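PDB 4Y7S: secreted hemophore CSA2 from Candida albicans, which binds heme outside the cell and helps the fungus use iron from human hemoglobin during hyphal growth, probably handing heme on to other CFEM proteins in a cascade across the cell wall. Local coordinates for residues N16-A19 against D20-D24; T48-L51 against C52-N56; P55-T58 against G59-N63; A72-T75 against N76-L80; W95-A99 against S100-A104. All blocks are in the same frame, centred on the assembly; numbering follows the deposited sequence.

Contact 1 (N16-A19 against D20-D24)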
loop_
_atom_site.group_PDB
_atom_site.type_symbol
_atom_site.label_atom_id
_atom_site.label_comp_id
_atom_site.label_asym_id
_atom_site.label_seq_id
_atom_site.Cartn_x
_atom_site.Cartn_y
_atom_site.Cartn_z
ATOM N N ASN A 16 -10.188 13.070 11.966
ATOM C CA ASN A 16 -10.401 11.700 11.518
ATOM C C ASN A 16 -10.193 10.738 12.695
ATOM O O ASN A 16 -9.801 11.161 13.777
ATOM C CB ASN A 16 -9.487 11.355 10.329
ATOM C CG ASN A 16 -7.997 11.467 10.656
ATOM O OD1 ASN A 16 -7.484 10.756 11.515
ATOM N ND2 ASN A 16 -7.294 12.333 9.934
ATOM N N GLY A 17 -10.475 9.454 12.486
ATOM C CA GLY A 17 -10.449 8.483 13.566
ATOM C C GLY A 17 -9.086 8.274 14.203
ATOM O O GLY A 17 -9.002 7.884 15.366
ATOM N N PHE A 18 -8.024 8.537 13.450
ATOM C CA PHE A 18 -6.659 8.434 13.970
ATOM C C PHE A 18 -6.280 9.705 14.723
ATOM O O PHE A 18 -5.897 9.659 15.884
ATOM C CB PHE A 18 -5.692 8.166 12.824
ATOM C CG PHE A 18 -4.214 8.188 13.212
ATOM C CD1 PHE A 18 -3.634 7.121 13.879
ATOM C CD2 PHE A 18 -3.403 9.261 12.850
ATOM C CE1 PHE A 18 -2.264 7.132 14.214
ATOM C CE2 PHE A 18 -2.035 9.283 13.172
ATOM C CZ PHE A 18 -1.467 8.210 13.845
ATOM N N ALA A 19 -6.403 10.838 14.042
ATOM C CA ALA A 19 -6.094 12.138 14.620
ATOM C C ALA A 19 -6.842 12.437 15.917
ATOM O O ALA A 19 -6.243 12.947 16.860
ATOM C CB ALA A 19 -6.384 13.229 13.604
ATOM N N ASP A 20 -8.142 12.135 15.963
ATOM C CA ASP A 20 -8.957 12.491 17.108
ATOM C C ASP A 20 -8.412 11.831 18.376
ATOM O O ASP A 20 -8.586 12.339 19.464
ATOM C CB ASP A 20 -10.433 12.077 16.900
ATOM C CG ASP A 20 -11.206 13.045 15.991
ATOM O OD1 ASP A 20 -10.567 13.776 15.199
ATOM O OD2 ASP A 20 -12.462 13.092 16.082
ATOM N N ARG A 21 -7.770 10.681 18.243
ATOM C CA ARG A 21 -7.295 9.975 19.425
ATOM C C ARG A 21 -6.092 10.637 20.082
ATOM O O ARG A 21 -5.901 10.508 21.286
ATOM C CB ARG A 21 -6.921 8.538 19.071
ATOM C CG ARG A 21 -8.056 7.712 18.521
ATOM C CD ARG A 21 -9.239 7.535 19.517
ATOM N NE ARG A 21 -10.318 7.038 18.696
ATOM C CZ ARG A 21 -11.315 7.769 18.230
ATOM N NH1 ARG A 21 -11.474 9.030 18.595
ATOM N NH2 ARG A 21 -12.195 7.196 17.436
ATOM N N ILE A 22 -5.297 11.362 19.303
ATOM C CA ILE A 22 -3.997 11.832 19.790
ATOM C C ILE A 22 -3.705 13.319 19.563
ATOM O O ILE A 22 -2.635 13.809 19.953
ATOM C CB ILE A 22 -2.864 10.985 19.135
ATOM C CG1 ILE A 22 -2.865 11.152 17.625
ATOM C CG2 ILE A 22 -3.038 9.500 19.466
ATOM C CD1 ILE A 22 -1.712 10.388 16.903
ATOM N N TYR A 23 -4.648 14.036 18.959
ATOM C CA TYR A 23 -4.380 15.378 18.475
ATOM C C TYR A 23 -3.916 16.290 19.596
ATOM O O TYR A 23 -3.001 17.096 19.408
ATOM C CB TYR A 23 -5.621 15.985 17.796
ATOM C CG TYR A 23 -5.304 17.286 17.084
ATOM C CD1 TYR A 23 -4.649 17.279 15.863
ATOM C CD2 TYR A 23 -5.642 18.518 17.644
ATOM C CE1 TYR A 23 -4.345 18.456 15.206
ATOM C CE2 TYR A 23 -5.345 19.705 16.995
ATOM C CZ TYR A 23 -4.696 19.666 15.775
ATOM O OH TYR A 23 -4.388 20.836 15.120
ATOM N N ASP A 24 -4.533 16.193 20.747
ATOM C CA ASP A 24 -4.190 17.031 21.871
ATOM C C ASP A 24 -2.923 16.625 22.610
ATOM O O ASP A 24 -2.441 17.358 23.386
ATOM C CB ASP A 24 -5.337 17.079 22.846
ATOM C CG ASP A 24 -6.507 17.792 22.300
ATOM O OD1 ASP A 24 -6.349 18.686 21.474
ATOM O OD2 ASP A 24 -7.592 17.450 22.694
#
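Ala19 lies at the entry to a short, weakly bonded helical turn of the CFEM fold, and its carbonyl oxygen serves two later amides: Ile22 N at 3.1 Å and, by a weak bond, Tyr23 N at 2.9 Å. The Ile22 donor stands well above the carbonyl plane, as befits a tight turn. Asn16 caps this start. Its OD1 takes a nearly straight bond from Ala19 N (2.7 Å, 173°) and a weaker one from Phe18 N, while its ND2 reaches Val34 O, so both ends of the amide are used. With only a methyl group, Ala19 fits the buried turn beneath this cap. Asp20 bonds back: its N donates to Asn16 O at 2.9 Å, and its OD1 accepts a weak bond from Asn16 N. The side chain finds its stronger partners in the preceding loop, Ser14 N for OD2 and Ile15 N for OD1; a carboxylate suits this place because it can accept from several amides where a helix begins. Phe18 turns inward beside Trp95, its CG anti to the backbone N (chi1 174°), which brings its ring under Ile22. There CD1 of Ile22 sits over the Phe18 ring face, 3.8 Å from CZ.

Contact 2 (T48-L51 against C52-N56). With HEB (heme b/c), chain D.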
loop_
_atom_site.group_PDB
_atom_site.type_symbol
_atom_site.label_atom_id
_atom_site.label_comp_id
_atom_site.label_asym_id
_atom_site.label_seq_id
_atom_site.Cartn_x
_atom_site.Cartn_y
_atom_site.Cartn_z
ATOM N N THR A 48 -10.441 4.399 13.231
ATOM C CA THR A 48 -9.092 4.431 13.754
ATOM C C THR A 48 -8.256 3.251 13.265
ATOM O O THR A 48 -7.194 3.430 12.699
ATOM C CB THR A 48 -9.131 4.437 15.289
ATOM O OG1 THR A 48 -9.984 5.500 15.729
ATOM C CG2 THR A 48 -7.740 4.614 15.876
ATOM N N GLY A 49 -8.743 2.047 13.509
ATOM C CA GLY A 49 -8.031 0.841 13.119
ATOM C C GLY A 49 -7.677 0.802 11.649
ATOM O O GLY A 49 -6.548 0.482 11.291
ATOM N N CYS A 50 -8.632 1.138 10.785
ATOM C CA CYS A 50 -8.341 1.163 9.358
ATOM C C CYS A 50 -7.247 2.202 9.023
ATOM O O CYS A 50 -6.312 1.913 8.283
ATOM C CB CYS A 50 -9.613 1.455 8.569
ATOM S SG CYS A 50 -9.415 1.358 6.787
ATOM N N LEU A 51 -7.321 3.381 9.621
ATOM C CA LEU A 51 -6.353 4.439 9.328
ATOM C C LEU A 51 -4.975 4.160 9.945
ATOM O O LEU A 51 -3.991 4.837 9.626
ATOM C CB LEU A 51 -6.892 5.782 9.817
ATOM C CG LEU A 51 -8.132 6.251 9.069
ATOM C CD1 LEU A 51 -8.729 7.483 9.717
ATOM C CD2 LEU A 51 -7.834 6.506 7.621
ATOM N N CYS A 52 -4.913 3.166 10.827
ATOM C CA CYS A 52 -3.647 2.679 11.377
ATOM C C CYS A 52 -2.931 1.675 10.468
ATOM O O CYS A 52 -1.737 1.408 10.656
ATOM C CB CYS A 52 -3.885 2.013 12.735
ATOM S SG CYS A 52 -4.314 3.165 14.063
ATOM N N VAL A 53 -3.639 1.117 9.490
ATOM C CA VAL A 53 -3.056 0.045 8.709
ATOM C C VAL A 53 -2.967 0.319 7.206
ATOM O O VAL A 53 -2.433 -0.507 6.490
ATOM C CB VAL A 53 -3.818 -1.311 8.924
ATOM C CG1 VAL A 53 -3.912 -1.617 10.402
ATOM C CG2 VAL A 53 -5.214 -1.322 8.279
ATOM N N ILE A 54 -3.506 1.432 6.711
ATOM C CA ILE A 54 -3.405 1.705 5.277
ATOM C C ILE A 54 -2.123 2.510 5.027
ATOM O O ILE A 54 -2.062 3.681 5.402
ATOM C CB ILE A 54 -4.624 2.481 4.727
ATOM C CG1 ILE A 54 -5.936 1.726 5.000
ATOM C CG2 ILE A 54 -4.451 2.735 3.229
ATOM C CD1 ILE A 54 -6.007 0.337 4.344
ATOM N N PRO A 55 -1.104 1.893 4.409
ATOM C CA PRO A 55 0.197 2.566 4.344
ATOM C C PRO A 55 0.231 3.830 3.507
ATOM O O PRO A 55 1.071 4.674 3.788
ATOM C CB PRO A 55 1.126 1.496 3.755
ATOM C CG PRO A 55 0.259 0.479 3.168
ATOM C CD PRO A 55 -1.019 0.498 3.935
ATOM N N ASN A 56 -0.652 3.988 2.524
ATOM C CA ASN A 56 -0.682 5.242 1.784
ATOM C C ASN A 56 -1.065 6.386 2.731
ATOM O O ASN A 56 -0.636 7.515 2.553
ATOM C CB ASN A 56 -1.677 5.190 0.626
ATOM C CG ASN A 56 -1.514 6.361 -0.322
ATOM O OD1 ASN A 56 -0.394 6.694 -0.717
ATOM N ND2 ASN A 56 -2.624 7.003 -0.684
HETATM FE FE HEB D . -12.815 -0.979 9.858
HETATM C CHA HEB D . -16.179 -0.628 10.472
HETATM C CHB HEB D . -12.307 -1.540 13.226
HETATM C CHC HEB D . -9.649 -2.198 9.225
HETATM C CHD HEB D . -13.364 -0.998 6.493
HETATM N NA HEB D . -14.035 -1.094 11.553
HETATM C C1A HEB D . -15.386 -0.857 11.573
HETATM C C2A HEB D . -15.833 -0.914 12.943
HETATM C C3A HEB D . -14.766 -1.170 13.708
HETATM C C4A HEB D . -13.609 -1.289 12.844
HETATM C CMA HEB D . -14.711 -1.324 15.247
HETATM C CAA HEB D . -17.302 -0.717 13.404
HETATM C CBA HEB D . -17.892 -2.084 13.747
HETATM C CGA HEB D . -19.279 -1.947 14.329
HETATM O O1A HEB D . -19.678 -2.807 15.156
HETATM O O2A HEB D . -19.994 -0.987 13.972
HETATM N NB HEB D . -11.343 -1.758 10.977
HETATM C C1B HEB D . -11.269 -1.818 12.359
HETATM C C2B HEB D . -9.924 -2.218 12.730
HETATM C C3B HEB D . -9.226 -2.380 11.604
HETATM C C4B HEB D . -10.086 -2.099 10.512
HETATM C CMB HEB D . -9.400 -2.396 14.166
HETATM C CAB HEB D . -7.762 -2.797 11.368
HETATM C CBB HEB D . -7.055 -3.449 12.281
HETATM N NC HEB D . -11.717 -1.548 8.195
HETATM C C1C HEB D . -10.404 -1.922 8.139
HETATM C C2C HEB D . -9.948 -1.970 6.760
HETATM C C3C HEB D . -10.994 -1.617 6.011
HETATM C C4C HEB D . -12.113 -1.358 6.898
HETATM C CMC HEB D . -8.498 -2.343 6.348
HETATM C CAC HEB D . -11.124 -1.494 4.482
HETATM C CBC HEB D . -10.179 -1.952 3.668
HETATM N ND HEB D . -14.506 -0.885 8.675
HETATM C C1D HEB D . -14.469 -0.817 7.291
HETATM C C2D HEB D . -15.779 -0.478 6.797
HETATM C C3D HEB D . -16.658 -0.377 8.039
HETATM C C4D HEB D . -15.784 -0.634 9.153
HETATM C CMD HEB D . -16.193 -0.292 5.325
HETATM C CAD HEB D . -18.151 -0.006 8.098
HETATM C CBD HEB D . -19.067 -1.214 8.008
HETATM C CGD HEB D . -20.468 -0.713 7.746
HETATM O O1D HEB D . -20.697 0.536 7.760
HETATM O O2D HEB D . -21.362 -1.574 7.514
#
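The first torsions of Cys50 and Cys52 send their sulfurs to different sides of one helical turn: Cys50 SG swings opposite its own amide (chi1 -175°), toward Ile54 and the heme, whereas Cys52 SG stays beside its amide (chi1 -71°) and lies 3.2 Å from Thr48 O. Each sulfur continues into a disulfide, Cys50 to Cys43 and Cys52 to Cys85, so the turn is tied to two other parts of the chain. The backbone closes it with one good bond, Val53 N to Cys50 O at 3.0 Å; Ile54 N reaches the same oxygen only weakly. CG1 of Ile54 packs 3.9 Å from Cys50 SG, an apolar partner for a buried sulfur. On the heme side Cys50 SG comes to 3.4 Å from HEB C2C, and Val53 CG2 lies 3.9 Å from the methyl HEB CMC. Gly49 suits its place because a beta carbon there would run into the heme methyl CMB; its own carbonyl O lies 3.5 Å from HEB CAB. The amide of Cys50 also bonds to OD1 of Asp47, the axial iron ligand. Disulfide-braced helix against porphyrin makes this one wall of the CFEM heme pocket.

Contact 3 (P55-T58 against G59-N63)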
loop_
_atom_site.group_PDB
_atom_site.type_symbol
_atom_site.label_atom_id
_atom_site.label_comp_id
_atom_site.label_asym_id
_atom_site.label_seq_id
_atom_site.Cartn_x
_atom_site.Cartn_y
_atom_site.Cartn_z
ATOM N N PRO A 55 -1.104 1.893 4.409
ATOM C CA PRO A 55 0.197 2.566 4.344
ATOM C C PRO A 55 0.231 3.830 3.507
ATOM O O PRO A 55 1.071 4.674 3.788
ATOM C CB PRO A 55 1.126 1.496 3.755
ATOM C CG PRO A 55 0.259 0.479 3.168
ATOM C CD PRO A 55 -1.019 0.498 3.935
ATOM N N ASN A 56 -0.652 3.988 2.524
ATOM C CA ASN A 56 -0.682 5.242 1.784
ATOM C C ASN A 56 -1.065 6.386 2.731
ATOM O O ASN A 56 -0.636 7.515 2.553
ATOM C CB ASN A 56 -1.677 5.190 0.626
ATOM C CG ASN A 56 -1.514 6.361 -0.322
ATOM O OD1 ASN A 56 -0.394 6.694 -0.717
ATOM N ND2 ASN A 56 -2.624 7.003 -0.684
ATOM N N PHE A 57 -1.865 6.080 3.741
ATOM C CA PHE A 57 -2.227 7.071 4.751
ATOM C C PHE A 57 -1.147 7.209 5.842
ATOM O O PHE A 57 -0.653 8.310 6.103
ATOM C CB PHE A 57 -3.573 6.714 5.392
ATOM C CG PHE A 57 -4.035 7.719 6.403
ATOM C CD1 PHE A 57 -4.714 8.876 5.999
ATOM C CD2 PHE A 57 -3.774 7.538 7.745
ATOM C CE1 PHE A 57 -5.137 9.821 6.934
ATOM C CE2 PHE A 57 -4.191 8.490 8.688
ATOM C CZ PHE A 57 -4.871 9.627 8.276
ATOM N N THR A 58 -0.766 6.103 6.479
ATOM C CA THR A 58 0.203 6.181 7.570
ATOM C C THR A 58 1.551 6.686 7.067
ATOM O O THR A 58 2.277 7.344 7.797
ATOM C CB THR A 58 0.422 4.827 8.258
ATOM O OG1 THR A 58 1.055 3.932 7.348
ATOM C CG2 THR A 58 -0.901 4.240 8.760
ATOM N N GLY A 59 1.902 6.333 5.839
ATOM C CA GLY A 59 3.182 6.734 5.265
ATOM C C GLY A 59 3.222 8.234 5.020
ATOM O O GLY A 59 4.248 8.890 5.204
ATOM N N ALA A 60 2.088 8.783 4.597
ATOM C CA ALA A 60 2.005 10.220 4.388
ATOM C C ALA A 60 2.152 10.936 5.724
ATOM O O ALA A 60 2.890 11.917 5.824
ATOM C CB ALA A 60 0.677 10.602 3.717
ATOM N N VAL A 61 1.448 10.441 6.739
ATOM C CA VAL A 61 1.519 11.016 8.068
ATOM C C VAL A 61 2.958 10.900 8.571
ATOM O O VAL A 61 3.537 11.866 9.057
ATOM C CB VAL A 61 0.531 10.324 9.045
ATOM C CG1 VAL A 61 0.805 10.771 10.468
ATOM C CG2 VAL A 61 -0.912 10.640 8.658
ATOM N N GLY A 62 3.540 9.725 8.389
ATOM C CA GLY A 62 4.895 9.463 8.833
ATOM C C GLY A 62 5.940 10.326 8.141
ATOM O O GLY A 62 6.855 10.848 8.781
ATOM N N ASN A 63 5.802 10.482 6.831
ATOM C CA ASN A 63 6.707 11.328 6.068
ATOM C C ASN A 63 6.670 12.750 6.568
ATOM O O ASN A 63 7.703 13.402 6.677
ATOM C CB ASN A 63 6.333 11.316 4.598
ATOM C CG ASN A 63 6.878 10.129 3.880
ATOM O OD1 ASN A 63 7.865 9.529 4.303
ATOM N ND2 ASN A 63 6.257 9.789 2.761
#
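Phe57 lays one face of its ring under the methyl CG2 of Val61, one turn further along helix 55-68 of the CFEM helical basket. This is a CH-pi contact: CG2 stands over the face but off-centre, toward the rim, 3.9 Å from Phe57 CE2. The Phe57 ring points away from its own amide (chi1 -178°), and the two side chains meet at a slant on the buried flank. A beta-branched valine suits the spot because its other methyl, CG1, remains available for Phe77 of helix 72-87. Beneath the pair runs a nearly linear backbone bond, Val61 N to Phe57 O (3.1 Å, 168°). Two more backbone hydrogen bonds join Gly59 N to Pro55 O and Gly62 N to Thr58 O, each 2.8 Å long. The glycines suit this close winding, since a beta carbon at Gly59 would clash with Pro55 O and one at Gly62 would sit tight on Thr58 O. Pro55, which has no amide hydrogen to give, is at home in the first turn, where none is needed. Asn56 turns outward, and its ND2 bonds to Asp24 OD2 of the third subunit. Thr58 looks the other way. Its hydroxyl lies between its own backbone N and carbonyl carbon (chi1 67°), a placement that turns it to the segment before helix 99-110, where OG1 hydrogen-bonds to Ile96 O at 2.7 Å.

Contact 4 (A72-T75 against N76-L80)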
loop_
_atom_site.group_PDB
_atom_site.type_symbol
_atom_site.label_atom_id
_atom_site.label_comp_id
_atom_site.label_asym_id
_atom_site.label_seq_id
_atom_site.Cartn_x
_atom_site.Cartn_y
_atom_site.Cartn_z
ATOM N N ALA A 72 13.042 13.911 20.444
ATOM C CA ALA A 72 12.007 13.305 21.276
ATOM C C ALA A 72 10.603 13.526 20.730
ATOM O O ALA A 72 9.699 12.729 21.004
ATOM C CB ALA A 72 12.113 13.831 22.690
ATOM N N ASP A 73 10.402 14.592 19.955
ATOM C CA ASP A 73 9.098 14.845 19.350
ATOM C C ASP A 73 8.723 13.691 18.416
ATOM O O ASP A 73 7.559 13.280 18.348
ATOM C CB ASP A 73 9.094 16.170 18.580
ATOM C CG ASP A 73 9.117 17.374 19.485
ATOM O OD1 ASP A 73 8.847 17.216 20.695
ATOM O OD2 ASP A 73 9.456 18.475 18.987
ATOM N N VAL A 74 9.692 13.174 17.670
ATOM C CA VAL A 74 9.412 12.032 16.790
ATOM C C VAL A 74 9.051 10.798 17.633
ATOM O O VAL A 74 8.029 10.139 17.411
ATOM C CB VAL A 74 10.601 11.688 15.878
ATOM C CG1 VAL A 74 10.233 10.504 14.987
ATOM C CG2 VAL A 74 10.988 12.896 15.014
ATOM N N THR A 75 9.893 10.517 18.625
ATOM C CA THR A 75 9.704 9.377 19.508
ATOM C C THR A 75 8.339 9.409 20.225
ATOM O O THR A 75 7.625 8.406 20.277
ATOM C CB THR A 75 10.837 9.334 20.520
ATOM O OG1 THR A 75 12.080 9.251 19.805
ATOM C CG2 THR A 75 10.709 8.141 21.442
ATOM N N ASN A 76 7.980 10.567 20.766
ATOM C CA ASN A 76 6.700 10.731 21.439
ATOM C C ASN A 76 5.517 10.609 20.480
ATOM O O ASN A 76 4.495 10.002 20.810
ATOM C CB ASN A 76 6.679 12.072 22.175
ATOM C CG ASN A 76 7.473 12.035 23.452
ATOM O OD1 ASN A 76 7.581 10.986 24.075
ATOM N ND2 ASN A 76 8.091 13.164 23.821
ATOM N N PHE A 77 5.643 11.171 19.290
ATOM C CA PHE A 77 4.597 10.989 18.308
ATOM C C PHE A 77 4.391 9.493 18.016
ATOM O O PHE A 77 3.257 9.018 17.992
ATOM C CB PHE A 77 4.867 11.712 16.994
ATOM C CG PHE A 77 3.838 11.381 15.973
ATOM C CD1 PHE A 77 2.633 12.083 15.956
ATOM C CD2 PHE A 77 4.007 10.303 15.112
ATOM C CE1 PHE A 77 1.630 11.748 15.061
ATOM C CE2 PHE A 77 3.006 9.957 14.207
ATOM C CZ PHE A 77 1.819 10.682 14.185
ATOM N N ARG A 78 5.475 8.750 17.812
ATOM C CA ARG A 78 5.336 7.347 17.463
ATOM C C ARG A 78 4.710 6.542 18.616
ATOM O O ARG A 78 3.913 5.640 18.372
ATOM C CB ARG A 78 6.673 6.710 17.090
ATOM C CG ARG A 78 7.265 7.203 15.800
ATOM C CD ARG A 78 8.503 6.370 15.390
ATOM N NE ARG A 78 8.166 5.142 14.653
ATOM C CZ ARG A 78 9.057 4.385 14.007
ATOM N NH1 ARG A 78 10.343 4.710 14.015
ATOM N NH2 ARG A 78 8.667 3.293 13.367
ATOM N N LYS A 79 5.071 6.868 19.859
ATOM C CA LYS A 79 4.489 6.205 21.017
ATOM C C LYS A 79 2.994 6.429 21.073
ATOM O O LYS A 79 2.246 5.516 21.381
ATOM C CB LYS A 79 5.122 6.714 22.303
ATOM C CG LYS A 79 6.508 6.163 22.512
ATOM C CD LYS A 79 7.111 6.550 23.884
ATOM C CE LYS A 79 8.496 5.916 24.046
ATOM N NZ LYS A 79 9.259 6.519 25.161
ATOM N N LEU A 80 2.556 7.643 20.782
ATOM C CA LEU A 80 1.125 7.932 20.786
ATOM C C LEU A 80 0.386 7.242 19.635
ATOM O O LEU A 80 -0.725 6.722 19.827
ATOM C CB LEU A 80 0.886 9.431 20.726
ATOM C CG LEU A 80 1.154 10.132 22.044
ATOM C CD1 LEU A 80 1.411 11.575 21.777
ATOM C CD2 LEU A 80 -0.012 9.951 23.005
HETATM O O HOH W 1 8.193 15.697 22.635
#
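Phe77 and Val74 belong to the buried side of this turn of helix 72-87, while Asn76 and Lys79 reach back over Ala72 and Thr75 on its outer side. The backbone is regular alpha-helix throughout; the two sides differ in their side chains. Arg78 N meets Val74 O at 2.9 Å, and Phe77 N meets Asp73 O at 3.0 Å. On the tight side Phe77 carries its ring inward, CG opposite the backbone N (chi1 174°); its CB packs 3.4 Å from Asp73 O. The methylenes of Arg78 also lie on the helix, CG 3.4 Å from Val74 O; a bend further along the chain then turns the guanidinium to Asp106, in a salt bridge, and to Ser102. The outer side is looser and wetter. Lys79, extended beyond CG, runs alongside Thr75 with CE 4.1 Å from the threonine methyl CG2, so its apolar stem has company while the ammonium can face solvent. A water bridges the first turn: it donates to Asp73 OD1 and accepts from Asn76 ND2 at 2.8 Å, joining two polar residues suited to a wet surface. Around the helix, Val74 rests on Leu105 and Ala108 of helix 99-110, Phe77 on Val61 and Val65 of helix 55-68, and both Phe77 and Leu80 on Ile22 of helix 19-22.

Contact 5 (W95-A99 against S100-A104)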
loop_
_atom_site.group_PDB
_atom_site.type_symbol
_atom_site.label_atom_id
_atom_site.label_comp_id
_atom_site.label_asym_id
_atom_site.label_seq_id
_atom_site.Cartn_x
_atom_site.Cartn_y
_atom_site.Cartn_z
ATOM N N TRP A 95 0.930 0.641 14.528
ATOM C CA TRP A 95 0.889 1.722 13.550
ATOM C C TRP A 95 1.681 1.238 12.338
ATOM O O TRP A 95 2.903 1.178 12.370
ATOM C CB TRP A 95 1.435 3.019 14.135
ATOM C CG TRP A 95 1.286 4.209 13.218
ATOM C CD1 TRP A 95 0.149 4.611 12.580
ATOM C CD2 TRP A 95 2.299 5.150 12.861
ATOM N NE1 TRP A 95 0.395 5.725 11.833
ATOM C CE2 TRP A 95 1.707 6.087 11.991
ATOM C CE3 TRP A 95 3.655 5.297 13.188
ATOM C CZ2 TRP A 95 2.419 7.144 11.441
ATOM C CZ3 TRP A 95 4.356 6.350 12.644
ATOM C CH2 TRP A 95 3.737 7.267 11.786
ATOM N N ILE A 96 0.975 0.839 11.286
ATOM C CA ILE A 96 1.609 0.088 10.207
ATOM C C ILE A 96 2.120 1.013 9.119
ATOM O O ILE A 96 1.355 1.457 8.276
ATOM C CB ILE A 96 0.627 -0.909 9.535
ATOM C CG1 ILE A 96 -0.177 -1.732 10.562
ATOM C CG2 ILE A 96 1.377 -1.821 8.577
ATOM C CD1 ILE A 96 0.612 -2.730 11.368
ATOM N N ILE A 97 3.431 1.238 9.098
ATOM C CA ILE A 97 4.034 2.158 8.134
ATOM C C ILE A 97 5.017 1.452 7.231
ATOM O O ILE A 97 5.571 0.415 7.591
ATOM C CB ILE A 97 4.761 3.333 8.840
ATOM C CG1 ILE A 97 5.780 2.833 9.869
ATOM C CG2 ILE A 97 3.770 4.224 9.491
ATOM C CD1 ILE A 97 6.600 3.963 10.533
ATOM N N PRO A 98 5.265 2.031 6.052
ATOM C CA PRO A 98 6.301 1.490 5.173
ATOM C C PRO A 98 7.692 1.439 5.854
ATOM O O PRO A 98 7.984 2.274 6.720
ATOM C CB PRO A 98 6.322 2.485 4.028
ATOM C CG PRO A 98 4.982 3.154 4.056
ATOM C CD PRO A 98 4.615 3.224 5.480
ATOM N N ALA A 99 8.529 0.482 5.480
ATOM C CA ALA A 99 9.858 0.378 6.072
ATOM C C ALA A 99 10.696 1.630 5.802
ATOM O O ALA A 99 11.446 2.070 6.664
ATOM C CB ALA A 99 10.581 -0.855 5.564
ATOM N N SER A 100 10.568 2.200 4.607
ATOM C CA SER A 100 11.302 3.423 4.249
ATOM C C SER A 100 10.898 4.604 5.155
ATOM O O SER A 100 11.732 5.416 5.562
ATOM C CB SER A 100 11.056 3.749 2.781
ATOM O OG SER A 100 9.661 3.929 2.551
ATOM N N VAL A 101 9.618 4.682 5.488
ATOM C CA VAL A 101 9.128 5.738 6.376
ATOM C C VAL A 101 9.613 5.532 7.811
ATOM O O VAL A 101 10.008 6.493 8.491
ATOM C CB VAL A 101 7.584 5.816 6.358
ATOM C CG1 VAL A 101 7.075 6.793 7.418
ATOM C CG2 VAL A 101 7.082 6.204 4.959
ATOM N N SER A 102 9.598 4.292 8.282
ATOM C CA SER A 102 10.153 3.991 9.598
ATOM C C SER A 102 11.618 4.427 9.688
ATOM O O SER A 102 12.023 4.991 10.691
ATOM C CB SER A 102 10.039 2.501 9.916
ATOM O OG SER A 102 10.302 2.274 11.294
ATOM N N SER A 103 12.410 4.142 8.650
ATOM C CA SER A 103 13.824 4.504 8.633
ATOM C C SER A 103 13.984 6.018 8.690
ATOM O O SER A 103 14.835 6.524 9.406
ATOM C CB SER A 103 14.529 3.946 7.388
ATOM O OG SER A 103 14.418 2.534 7.339
ATOM N N ALA A 104 13.142 6.731 7.951
ATOM C CA ALA A 104 13.145 8.196 7.970
ATOM C C ALA A 104 12.790 8.726 9.364
ATOM O O ALA A 104 13.347 9.726 9.820
ATOM C CB ALA A 104 12.170 8.753 6.917
#
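The chain runs extended through Ile97 and Pro98 and coils into a helix at Ala99, where the backbone turns from a psi of 150° at Pro98 to -38°. Two bonds start the helix: Ser102 N to Pro98 O, 3.0 Å long and in the carbonyl plane, and Ser103 N to Ala99 O, also 3.0 Å. Pro98 is the N-cap residue, and its fixed phi and missing amide hydrogen cost nothing at a position that precedes the helix. Its ring lies alongside Val101, the two pointing the same way, with Pro98 CG 3.8 Å from the valine methyl CG2. This is the start of helix 99-110, the last long helix of the CFEM basket, entered from the loop that follows helix 72-87. Ile97 reaches over the first turn on its inner side. With CG1 placed between its own backbone N and carbonyl carbon (chi1 54°), CD1 arrives 3.7 Å from Ser102 CA and 4.2 Å from Val101 CG1, while the other branch, CG2, sits over the centre of the Trp95 ring. Ser102 is small enough to let Ile97 CD1 approach, and its OG is already taken by Arg78. At the outer face Ala99 and Ser100 make backbone hydrogen bonds to the second subunit, and Pro98 packs on Ile5 of that subunit.

Overall arrangement
Contacts 1, 2 and 3 are buried, whereas contacts 4 and 5 are only partly so. Contacts 2 and 3 share Pro55 and Asn56 at the start of helix 55-68, but contact 2 faces the heme with sulfur and aliphatic groups while contact 3 packs an aromatic ring in the protein interior. Contact 1, a capped turn, joins contact 2 through Gly17 O and Thr48 OG1, and its Phe18 meets Phe77 of contact 4. Contact 5 is joined to contact 2 by a probable backbone hydrogen bond between Ile96 N and Cys52 O. Contacts 3 and 5 are the nearest pair, centres about 8 Å apart, on the same side of the chain's centre. Contacts 2, 3 and 5 also touch neighbouring subunits; contact 4 has a watery face instead.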